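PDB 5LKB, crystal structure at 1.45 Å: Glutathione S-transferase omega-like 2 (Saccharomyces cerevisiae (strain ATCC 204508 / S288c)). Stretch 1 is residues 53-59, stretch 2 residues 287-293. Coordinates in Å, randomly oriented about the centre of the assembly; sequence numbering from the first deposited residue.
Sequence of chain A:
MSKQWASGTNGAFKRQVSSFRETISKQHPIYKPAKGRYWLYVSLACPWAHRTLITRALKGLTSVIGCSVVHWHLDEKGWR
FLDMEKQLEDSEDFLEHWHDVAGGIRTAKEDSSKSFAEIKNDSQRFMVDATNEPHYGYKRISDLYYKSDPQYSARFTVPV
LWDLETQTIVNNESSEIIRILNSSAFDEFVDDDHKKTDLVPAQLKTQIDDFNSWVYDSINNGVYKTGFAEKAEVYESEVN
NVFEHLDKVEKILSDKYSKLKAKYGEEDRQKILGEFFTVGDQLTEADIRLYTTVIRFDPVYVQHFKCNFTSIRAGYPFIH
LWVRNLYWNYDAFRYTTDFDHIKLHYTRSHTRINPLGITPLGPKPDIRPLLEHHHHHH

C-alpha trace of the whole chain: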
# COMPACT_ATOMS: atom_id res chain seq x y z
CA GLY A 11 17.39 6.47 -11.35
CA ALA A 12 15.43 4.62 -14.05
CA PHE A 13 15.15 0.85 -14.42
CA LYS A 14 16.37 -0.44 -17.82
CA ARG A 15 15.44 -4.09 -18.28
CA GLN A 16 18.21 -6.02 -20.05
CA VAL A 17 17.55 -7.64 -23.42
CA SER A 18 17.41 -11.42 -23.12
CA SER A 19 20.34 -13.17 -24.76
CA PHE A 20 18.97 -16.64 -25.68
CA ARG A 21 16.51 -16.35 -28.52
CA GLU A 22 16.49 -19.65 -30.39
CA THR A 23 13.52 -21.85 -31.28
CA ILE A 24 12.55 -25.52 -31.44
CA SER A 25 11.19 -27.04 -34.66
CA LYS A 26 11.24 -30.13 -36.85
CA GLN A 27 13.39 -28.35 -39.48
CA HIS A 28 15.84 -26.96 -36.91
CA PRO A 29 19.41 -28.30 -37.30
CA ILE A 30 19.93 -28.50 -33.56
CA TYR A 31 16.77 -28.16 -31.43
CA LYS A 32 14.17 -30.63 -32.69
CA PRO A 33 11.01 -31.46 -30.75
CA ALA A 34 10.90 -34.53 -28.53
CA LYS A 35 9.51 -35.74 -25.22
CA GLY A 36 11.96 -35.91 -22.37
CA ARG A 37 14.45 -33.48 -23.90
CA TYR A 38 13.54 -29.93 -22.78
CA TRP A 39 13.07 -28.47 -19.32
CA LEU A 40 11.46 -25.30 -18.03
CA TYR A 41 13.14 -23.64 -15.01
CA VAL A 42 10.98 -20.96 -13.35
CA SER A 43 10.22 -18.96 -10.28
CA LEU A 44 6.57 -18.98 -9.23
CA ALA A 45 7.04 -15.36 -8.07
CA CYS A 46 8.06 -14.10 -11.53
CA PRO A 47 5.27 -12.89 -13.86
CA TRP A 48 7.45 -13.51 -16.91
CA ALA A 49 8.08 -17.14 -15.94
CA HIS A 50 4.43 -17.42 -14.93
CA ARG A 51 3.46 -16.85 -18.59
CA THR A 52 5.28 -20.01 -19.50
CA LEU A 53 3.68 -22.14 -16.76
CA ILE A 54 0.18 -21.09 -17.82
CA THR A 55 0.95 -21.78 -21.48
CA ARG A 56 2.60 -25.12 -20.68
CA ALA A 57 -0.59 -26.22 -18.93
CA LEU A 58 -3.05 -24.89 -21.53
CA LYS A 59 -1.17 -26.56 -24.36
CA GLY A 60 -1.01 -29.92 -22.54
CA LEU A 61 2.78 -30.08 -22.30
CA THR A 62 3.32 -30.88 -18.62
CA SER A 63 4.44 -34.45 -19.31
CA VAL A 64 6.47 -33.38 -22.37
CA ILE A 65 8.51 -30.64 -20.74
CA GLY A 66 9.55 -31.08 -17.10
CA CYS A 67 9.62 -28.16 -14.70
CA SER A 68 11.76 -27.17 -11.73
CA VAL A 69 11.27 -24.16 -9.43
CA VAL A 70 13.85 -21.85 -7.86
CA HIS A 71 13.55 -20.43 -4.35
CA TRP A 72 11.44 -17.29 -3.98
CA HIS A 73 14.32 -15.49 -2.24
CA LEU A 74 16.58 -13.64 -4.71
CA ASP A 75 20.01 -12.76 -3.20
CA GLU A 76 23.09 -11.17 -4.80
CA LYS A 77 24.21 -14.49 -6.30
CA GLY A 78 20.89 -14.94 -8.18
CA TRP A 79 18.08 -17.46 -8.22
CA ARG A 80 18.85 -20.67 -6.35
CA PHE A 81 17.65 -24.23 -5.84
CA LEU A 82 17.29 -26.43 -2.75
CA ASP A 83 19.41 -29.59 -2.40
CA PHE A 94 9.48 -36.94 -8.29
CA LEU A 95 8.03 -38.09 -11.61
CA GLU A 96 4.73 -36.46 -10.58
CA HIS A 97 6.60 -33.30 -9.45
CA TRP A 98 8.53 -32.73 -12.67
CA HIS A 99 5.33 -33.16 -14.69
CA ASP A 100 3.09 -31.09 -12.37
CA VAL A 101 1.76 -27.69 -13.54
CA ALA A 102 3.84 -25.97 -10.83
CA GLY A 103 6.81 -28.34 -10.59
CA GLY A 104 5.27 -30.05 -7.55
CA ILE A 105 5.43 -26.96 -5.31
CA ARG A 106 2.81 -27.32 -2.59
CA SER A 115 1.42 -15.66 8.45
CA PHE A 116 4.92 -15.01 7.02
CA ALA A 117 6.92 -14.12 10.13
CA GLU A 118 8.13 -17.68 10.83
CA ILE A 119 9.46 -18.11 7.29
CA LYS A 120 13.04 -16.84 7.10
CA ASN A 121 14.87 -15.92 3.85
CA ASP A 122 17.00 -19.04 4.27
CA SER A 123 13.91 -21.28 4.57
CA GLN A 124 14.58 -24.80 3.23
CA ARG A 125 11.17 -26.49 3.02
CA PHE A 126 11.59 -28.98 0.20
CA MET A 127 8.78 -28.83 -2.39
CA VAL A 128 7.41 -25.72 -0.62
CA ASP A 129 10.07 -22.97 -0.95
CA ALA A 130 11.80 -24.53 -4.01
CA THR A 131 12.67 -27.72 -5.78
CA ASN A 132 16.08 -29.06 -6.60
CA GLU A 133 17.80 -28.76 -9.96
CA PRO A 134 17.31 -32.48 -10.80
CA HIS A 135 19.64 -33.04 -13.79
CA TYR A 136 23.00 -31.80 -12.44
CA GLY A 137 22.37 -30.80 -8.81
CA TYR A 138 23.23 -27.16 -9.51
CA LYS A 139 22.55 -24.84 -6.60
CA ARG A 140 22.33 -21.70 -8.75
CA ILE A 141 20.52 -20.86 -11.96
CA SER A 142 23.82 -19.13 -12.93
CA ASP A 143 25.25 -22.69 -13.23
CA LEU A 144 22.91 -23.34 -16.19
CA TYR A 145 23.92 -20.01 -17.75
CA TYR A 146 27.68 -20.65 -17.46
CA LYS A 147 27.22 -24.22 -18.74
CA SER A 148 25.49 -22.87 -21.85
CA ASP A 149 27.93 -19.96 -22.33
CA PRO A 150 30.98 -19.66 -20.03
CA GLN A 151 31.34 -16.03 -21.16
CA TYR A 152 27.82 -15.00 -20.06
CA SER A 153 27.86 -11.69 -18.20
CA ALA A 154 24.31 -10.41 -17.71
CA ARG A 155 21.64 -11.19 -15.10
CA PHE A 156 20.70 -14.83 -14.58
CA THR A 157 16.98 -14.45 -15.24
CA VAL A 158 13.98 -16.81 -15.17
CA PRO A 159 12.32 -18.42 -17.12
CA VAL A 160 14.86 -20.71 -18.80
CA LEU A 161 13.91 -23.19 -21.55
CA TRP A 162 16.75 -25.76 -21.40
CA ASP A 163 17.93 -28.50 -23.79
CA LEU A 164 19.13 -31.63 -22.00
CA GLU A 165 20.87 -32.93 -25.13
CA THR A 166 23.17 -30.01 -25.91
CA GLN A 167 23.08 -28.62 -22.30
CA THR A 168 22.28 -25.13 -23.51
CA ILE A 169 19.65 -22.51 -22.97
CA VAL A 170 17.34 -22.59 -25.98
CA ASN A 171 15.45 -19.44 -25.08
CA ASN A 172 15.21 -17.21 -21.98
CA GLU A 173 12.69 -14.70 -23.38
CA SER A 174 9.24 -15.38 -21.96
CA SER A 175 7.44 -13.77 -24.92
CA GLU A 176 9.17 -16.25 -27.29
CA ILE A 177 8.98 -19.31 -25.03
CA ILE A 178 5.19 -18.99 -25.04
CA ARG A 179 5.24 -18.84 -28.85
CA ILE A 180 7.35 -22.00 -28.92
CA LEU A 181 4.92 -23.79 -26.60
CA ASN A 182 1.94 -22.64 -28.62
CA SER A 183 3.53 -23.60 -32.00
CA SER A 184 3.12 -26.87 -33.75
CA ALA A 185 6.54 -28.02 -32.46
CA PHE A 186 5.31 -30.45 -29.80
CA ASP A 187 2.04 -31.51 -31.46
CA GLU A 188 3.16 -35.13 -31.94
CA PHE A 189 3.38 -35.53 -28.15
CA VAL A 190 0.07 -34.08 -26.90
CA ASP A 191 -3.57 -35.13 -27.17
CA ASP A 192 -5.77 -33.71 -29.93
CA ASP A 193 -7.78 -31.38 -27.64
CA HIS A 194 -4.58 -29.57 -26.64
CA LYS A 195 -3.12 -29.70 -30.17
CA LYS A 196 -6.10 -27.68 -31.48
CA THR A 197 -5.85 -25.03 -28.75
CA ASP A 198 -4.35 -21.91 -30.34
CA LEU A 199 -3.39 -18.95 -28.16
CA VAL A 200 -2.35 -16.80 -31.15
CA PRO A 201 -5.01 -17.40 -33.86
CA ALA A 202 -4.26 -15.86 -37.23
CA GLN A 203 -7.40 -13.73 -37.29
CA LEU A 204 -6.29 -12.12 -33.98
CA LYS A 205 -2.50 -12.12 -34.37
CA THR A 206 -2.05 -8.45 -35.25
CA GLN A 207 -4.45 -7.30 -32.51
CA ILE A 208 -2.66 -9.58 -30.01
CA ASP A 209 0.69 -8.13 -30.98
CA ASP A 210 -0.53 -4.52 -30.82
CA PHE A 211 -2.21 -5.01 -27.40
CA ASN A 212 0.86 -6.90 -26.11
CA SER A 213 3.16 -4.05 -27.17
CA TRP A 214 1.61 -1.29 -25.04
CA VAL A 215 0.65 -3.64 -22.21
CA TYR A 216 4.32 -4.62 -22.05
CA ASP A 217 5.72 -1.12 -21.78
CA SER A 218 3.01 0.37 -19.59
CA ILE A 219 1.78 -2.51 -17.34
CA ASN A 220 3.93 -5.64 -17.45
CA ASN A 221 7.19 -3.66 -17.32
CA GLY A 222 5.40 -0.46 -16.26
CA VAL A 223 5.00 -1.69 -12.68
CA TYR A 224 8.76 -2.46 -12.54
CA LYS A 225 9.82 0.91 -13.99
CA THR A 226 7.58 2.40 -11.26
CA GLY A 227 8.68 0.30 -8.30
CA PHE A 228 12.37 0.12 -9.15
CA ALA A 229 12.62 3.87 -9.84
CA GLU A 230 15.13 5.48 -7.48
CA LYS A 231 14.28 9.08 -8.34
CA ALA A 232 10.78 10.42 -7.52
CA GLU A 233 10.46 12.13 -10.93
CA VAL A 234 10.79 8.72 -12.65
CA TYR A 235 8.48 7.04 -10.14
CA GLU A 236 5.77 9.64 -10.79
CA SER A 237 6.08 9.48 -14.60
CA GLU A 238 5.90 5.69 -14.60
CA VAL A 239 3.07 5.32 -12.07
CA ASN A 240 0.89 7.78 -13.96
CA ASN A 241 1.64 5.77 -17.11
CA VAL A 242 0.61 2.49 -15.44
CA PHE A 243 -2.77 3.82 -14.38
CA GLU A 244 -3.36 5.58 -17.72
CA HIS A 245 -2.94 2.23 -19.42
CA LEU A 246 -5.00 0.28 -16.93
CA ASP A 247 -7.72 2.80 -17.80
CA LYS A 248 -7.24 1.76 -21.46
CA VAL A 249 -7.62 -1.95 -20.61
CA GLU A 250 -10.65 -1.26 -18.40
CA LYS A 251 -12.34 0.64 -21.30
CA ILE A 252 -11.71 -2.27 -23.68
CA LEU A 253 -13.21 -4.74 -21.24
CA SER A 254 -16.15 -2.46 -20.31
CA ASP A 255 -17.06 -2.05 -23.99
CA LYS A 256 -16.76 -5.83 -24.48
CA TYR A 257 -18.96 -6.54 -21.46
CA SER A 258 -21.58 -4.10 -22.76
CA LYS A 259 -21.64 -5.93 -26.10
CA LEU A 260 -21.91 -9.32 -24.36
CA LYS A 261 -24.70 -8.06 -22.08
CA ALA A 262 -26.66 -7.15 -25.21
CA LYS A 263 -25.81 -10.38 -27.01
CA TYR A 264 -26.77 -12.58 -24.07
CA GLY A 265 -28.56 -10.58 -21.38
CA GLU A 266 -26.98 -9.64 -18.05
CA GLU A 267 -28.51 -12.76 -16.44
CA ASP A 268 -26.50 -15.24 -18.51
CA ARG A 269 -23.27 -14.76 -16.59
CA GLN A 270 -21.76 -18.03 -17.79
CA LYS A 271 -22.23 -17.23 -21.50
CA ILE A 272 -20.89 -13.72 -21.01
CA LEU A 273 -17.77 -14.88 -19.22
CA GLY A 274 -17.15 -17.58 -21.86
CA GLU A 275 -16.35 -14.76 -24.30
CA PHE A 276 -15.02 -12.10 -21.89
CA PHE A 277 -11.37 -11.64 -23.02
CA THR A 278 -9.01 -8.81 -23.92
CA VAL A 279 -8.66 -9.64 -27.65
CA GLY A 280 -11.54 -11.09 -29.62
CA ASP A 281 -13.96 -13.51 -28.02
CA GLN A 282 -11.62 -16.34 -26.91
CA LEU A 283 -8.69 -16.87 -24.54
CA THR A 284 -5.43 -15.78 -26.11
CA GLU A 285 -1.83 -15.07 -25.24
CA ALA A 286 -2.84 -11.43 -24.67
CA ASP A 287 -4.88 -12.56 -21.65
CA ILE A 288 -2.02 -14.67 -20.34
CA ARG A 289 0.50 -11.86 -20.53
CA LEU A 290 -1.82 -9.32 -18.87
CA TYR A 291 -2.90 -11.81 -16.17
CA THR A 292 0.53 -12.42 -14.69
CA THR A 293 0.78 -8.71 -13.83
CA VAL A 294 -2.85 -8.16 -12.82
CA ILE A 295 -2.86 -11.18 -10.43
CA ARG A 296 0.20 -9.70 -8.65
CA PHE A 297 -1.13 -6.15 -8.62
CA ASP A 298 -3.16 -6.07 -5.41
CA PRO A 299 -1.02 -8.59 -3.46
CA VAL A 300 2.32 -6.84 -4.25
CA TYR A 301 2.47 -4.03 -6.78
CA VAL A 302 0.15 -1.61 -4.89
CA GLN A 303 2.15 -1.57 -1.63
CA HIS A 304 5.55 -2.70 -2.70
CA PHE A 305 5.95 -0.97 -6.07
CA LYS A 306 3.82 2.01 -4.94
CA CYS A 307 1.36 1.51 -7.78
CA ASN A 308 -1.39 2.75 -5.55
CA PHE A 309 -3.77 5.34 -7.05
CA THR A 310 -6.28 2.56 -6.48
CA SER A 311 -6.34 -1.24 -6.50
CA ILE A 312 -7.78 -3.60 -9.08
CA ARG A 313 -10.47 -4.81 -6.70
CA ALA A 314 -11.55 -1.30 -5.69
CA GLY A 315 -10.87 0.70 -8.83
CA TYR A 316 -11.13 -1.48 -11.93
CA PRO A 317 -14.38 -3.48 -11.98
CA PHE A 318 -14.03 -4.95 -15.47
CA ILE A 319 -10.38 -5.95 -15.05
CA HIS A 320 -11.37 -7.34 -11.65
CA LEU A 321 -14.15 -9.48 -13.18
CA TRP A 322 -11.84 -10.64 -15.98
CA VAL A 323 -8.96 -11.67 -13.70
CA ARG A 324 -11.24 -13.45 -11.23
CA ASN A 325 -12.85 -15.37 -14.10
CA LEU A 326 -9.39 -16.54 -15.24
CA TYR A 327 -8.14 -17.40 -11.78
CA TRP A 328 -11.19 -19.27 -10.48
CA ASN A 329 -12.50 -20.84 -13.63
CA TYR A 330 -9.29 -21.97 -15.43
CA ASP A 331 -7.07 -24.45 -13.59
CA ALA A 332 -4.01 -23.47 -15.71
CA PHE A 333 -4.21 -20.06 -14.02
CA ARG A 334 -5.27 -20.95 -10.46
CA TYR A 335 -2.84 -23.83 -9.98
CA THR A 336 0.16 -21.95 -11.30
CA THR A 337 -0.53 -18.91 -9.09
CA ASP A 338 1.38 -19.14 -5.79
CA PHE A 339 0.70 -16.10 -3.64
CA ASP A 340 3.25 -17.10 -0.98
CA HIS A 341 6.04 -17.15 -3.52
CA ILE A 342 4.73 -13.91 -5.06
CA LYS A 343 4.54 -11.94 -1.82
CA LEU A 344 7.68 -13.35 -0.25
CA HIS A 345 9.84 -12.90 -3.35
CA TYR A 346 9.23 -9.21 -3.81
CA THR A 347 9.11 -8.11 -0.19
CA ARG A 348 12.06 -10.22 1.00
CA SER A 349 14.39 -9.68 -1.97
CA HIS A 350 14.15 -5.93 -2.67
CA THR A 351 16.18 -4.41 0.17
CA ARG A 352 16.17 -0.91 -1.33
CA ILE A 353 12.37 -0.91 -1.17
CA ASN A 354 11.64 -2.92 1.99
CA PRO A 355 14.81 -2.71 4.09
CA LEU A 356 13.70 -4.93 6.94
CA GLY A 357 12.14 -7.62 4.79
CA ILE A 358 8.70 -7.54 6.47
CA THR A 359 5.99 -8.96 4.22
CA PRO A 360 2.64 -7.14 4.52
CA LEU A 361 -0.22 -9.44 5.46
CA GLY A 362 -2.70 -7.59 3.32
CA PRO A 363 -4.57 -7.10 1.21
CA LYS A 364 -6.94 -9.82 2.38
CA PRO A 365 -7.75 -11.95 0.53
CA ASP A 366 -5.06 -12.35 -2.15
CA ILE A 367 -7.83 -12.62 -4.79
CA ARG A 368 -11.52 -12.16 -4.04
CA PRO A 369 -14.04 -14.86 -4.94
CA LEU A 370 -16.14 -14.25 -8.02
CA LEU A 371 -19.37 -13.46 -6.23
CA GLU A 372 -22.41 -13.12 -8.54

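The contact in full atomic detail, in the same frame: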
# COMPACT_ATOMS: atom_id res chain seq x y z
N LEU A 53 4.38 -21.09 -17.47
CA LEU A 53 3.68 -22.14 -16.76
C LEU A 53 2.24 -22.23 -17.22
O LEU A 53 1.73 -23.34 -17.45
CB LEU A 53 3.71 -21.89 -15.28
CG LEU A 53 5.03 -22.00 -14.59
CD1 LEU A 53 4.85 -21.68 -13.08
CD2 LEU A 53 5.68 -23.37 -14.72
N ILE A 54 1.56 -21.10 -17.38
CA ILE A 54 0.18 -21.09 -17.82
C ILE A 54 0.09 -21.73 -19.22
O ILE A 54 -0.78 -22.57 -19.50
CB ILE A 54 -0.41 -19.66 -17.83
CG1 ILE A 54 -0.49 -19.15 -16.37
CG2 ILE A 54 -1.78 -19.64 -18.45
CD1 ILE A 54 -0.54 -17.65 -16.27
N THR A 55 0.98 -21.31 -20.10
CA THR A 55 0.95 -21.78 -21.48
C THR A 55 1.30 -23.26 -21.56
O THR A 55 0.63 -24.02 -22.29
CB THR A 55 1.91 -20.93 -22.32
OG1 THR A 55 1.55 -19.54 -22.26
CG2 THR A 55 1.81 -21.31 -23.80
N ARG A 56 2.28 -23.71 -20.79
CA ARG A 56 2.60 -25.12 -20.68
C ARG A 56 1.38 -25.95 -20.29
O ARG A 56 1.13 -27.04 -20.83
CB ARG A 56 3.80 -25.35 -19.76
CG ARG A 56 4.08 -26.81 -19.38
CD ARG A 56 5.35 -26.85 -18.62
NE ARG A 56 5.62 -28.11 -17.93
CZ ARG A 56 5.36 -28.41 -16.66
NH1 ARG A 56 4.75 -27.55 -15.83
NH2 ARG A 56 5.77 -29.58 -16.18
N ALA A 57 0.61 -25.48 -19.32
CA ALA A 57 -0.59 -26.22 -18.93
C ALA A 57 -1.65 -26.21 -20.03
O ALA A 57 -2.22 -27.27 -20.35
CB ALA A 57 -1.16 -25.64 -17.64
N LEU A 58 -1.95 -25.05 -20.59
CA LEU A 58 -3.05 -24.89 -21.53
C LEU A 58 -2.78 -25.71 -22.79
O LEU A 58 -3.70 -26.23 -23.43
CB LEU A 58 -3.23 -23.41 -21.91
CG LEU A 58 -3.89 -22.50 -20.85
CD1 LEU A 58 -3.87 -21.05 -21.31
CD2 LEU A 58 -5.31 -22.86 -20.58
N LYS A 59 -1.51 -25.82 -23.16
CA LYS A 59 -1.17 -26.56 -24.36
C LYS A 59 -0.90 -28.03 -24.08
O LYS A 59 -0.51 -28.76 -25.01
CB LYS A 59 0.01 -25.89 -25.07
CG LYS A 59 -0.36 -24.56 -25.81
CD LYS A 59 -1.34 -24.76 -26.93
CE LYS A 59 -0.61 -25.23 -28.16
NZ LYS A 59 -1.48 -26.15 -29.03
N ASP A 287 -4.36 -12.40 -23.02
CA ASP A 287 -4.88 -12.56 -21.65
C ASP A 287 -3.81 -13.09 -20.71
O ASP A 287 -3.71 -12.65 -19.53
CB ASP A 287 -6.07 -13.49 -21.63
CG ASP A 287 -7.19 -13.01 -22.47
OD1 ASP A 287 -7.78 -11.97 -22.19
OD2 ASP A 287 -7.53 -13.72 -23.46
N ILE A 288 -3.05 -14.05 -21.16
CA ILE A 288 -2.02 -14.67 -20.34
C ILE A 288 -1.02 -13.63 -19.89
O ILE A 288 -0.68 -13.53 -18.71
CB ILE A 288 -1.38 -15.86 -21.09
CG1 ILE A 288 -2.43 -16.95 -21.29
CG2 ILE A 288 -0.14 -16.37 -20.33
CD1 ILE A 288 -2.00 -18.09 -22.18
N ARG A 289 -0.53 -12.83 -20.83
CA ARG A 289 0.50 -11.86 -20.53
C ARG A 289 -0.03 -10.78 -19.59
O ARG A 289 0.69 -10.39 -18.67
CB ARG A 289 1.06 -11.25 -21.82
CG ARG A 289 1.95 -12.25 -22.63
CD ARG A 289 2.18 -11.66 -24.07
NE ARG A 289 2.71 -10.32 -24.00
CZ ARG A 289 3.78 -9.83 -24.58
NH1 ARG A 289 4.54 -10.60 -25.38
NH2 ARG A 289 4.08 -8.55 -24.41
N LEU A 290 -1.27 -10.33 -19.78
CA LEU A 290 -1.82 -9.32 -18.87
C LEU A 290 -2.04 -9.93 -17.50
O LEU A 290 -1.80 -9.26 -16.47
CB LEU A 290 -3.13 -8.76 -19.40
CG LEU A 290 -3.85 -7.72 -18.52
CD1 LEU A 290 -2.96 -6.53 -18.36
CD2 LEU A 290 -5.15 -7.31 -19.13
N TYR A 291 -2.54 -11.16 -17.45
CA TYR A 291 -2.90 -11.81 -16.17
C TYR A 291 -1.74 -11.85 -15.19
O TYR A 291 -1.92 -11.64 -13.97
CB TYR A 291 -3.34 -13.26 -16.44
CG TYR A 291 -3.61 -14.10 -15.19
CD1 TYR A 291 -2.60 -14.80 -14.63
CD2 TYR A 291 -4.84 -14.14 -14.58
CE1 TYR A 291 -2.77 -15.56 -13.51
CE2 TYR A 291 -5.05 -14.92 -13.43
CZ TYR A 291 -4.03 -15.64 -12.92
OH TYR A 291 -4.19 -16.41 -11.79
N THR A 292 -0.55 -12.19 -15.64
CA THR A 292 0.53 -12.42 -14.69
C THR A 292 0.87 -11.13 -13.93
O THR A 292 1.29 -11.19 -12.77
CB THR A 292 1.74 -13.07 -15.33
OG1 THR A 292 2.22 -12.18 -16.33
CG2 THR A 292 1.39 -14.45 -15.96
N THR A 293 0.63 -9.97 -14.54
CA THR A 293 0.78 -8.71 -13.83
C THR A 293 -0.43 -8.45 -12.95
O THR A 293 -0.31 -8.03 -11.78
CB THR A 293 0.99 -7.55 -14.80
OG1 THR A 293 2.20 -7.79 -15.54
CG2 THR A 293 1.10 -6.22 -14.06

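Two helical segments, far apart in sequence, pack through a small apolar contact. Their axes approach to 10.7 Å, and their N-to-C directions differ by 136°. The contact centres on Ile54 and Ile288, whose CA atoms are 7.2 Å apart. These two residues account for most of the buried surface.

Both isoleucines are in the m, t rotamer, common for isoleucine in helices. Each points its CA-to-CB bond toward the opposing stretch. CG2 of Ile54 lies 4.0 Å from CG1 of Ile288, so branches near the two backbones already touch. The longer branches then extend to different neighbours. With chi2 at 158°, Ile54 is extended, and its CD1 lies 3.7 Å from CG2 of Thr292 and 3.9 Å from CD1 of Tyr291. The methyl approaches the tyrosine ring obliquely.

Ile288, with chi2 at 172°, carries its CD1 to the next turn of the first helix. CD1 of Ile288 lies 3.6 Å from CD1 of Leu58. Leu58 is also m, t and points toward the second stretch. Ile54 and Leu58 are four residues apart, about one helical turn, and Leu58 N donates a hydrogen bond to Ile54 O (3.0 Å). This spacing lets both reach Ile288.

Thr55 points sideways. The m rotamer of Thr55 places Thr55 OG1 3.8 Å from CD1 of Ile288, a van der Waals contact. That hydroxyl is hydrogen-bonded to a residue flanking one of the stretches. Thr292 is p, and its methyl CG2 meets Ile54, while its OG1 is hydrogen-bonded elsewhere in the structure. Tyr291 is t, with chi2 at -90°; its OH is also bonded elsewhere.

No hydrogen bond crosses between the stretches. Side-chain packing alone joins them here. Arg289 points away and makes no contact across the interface.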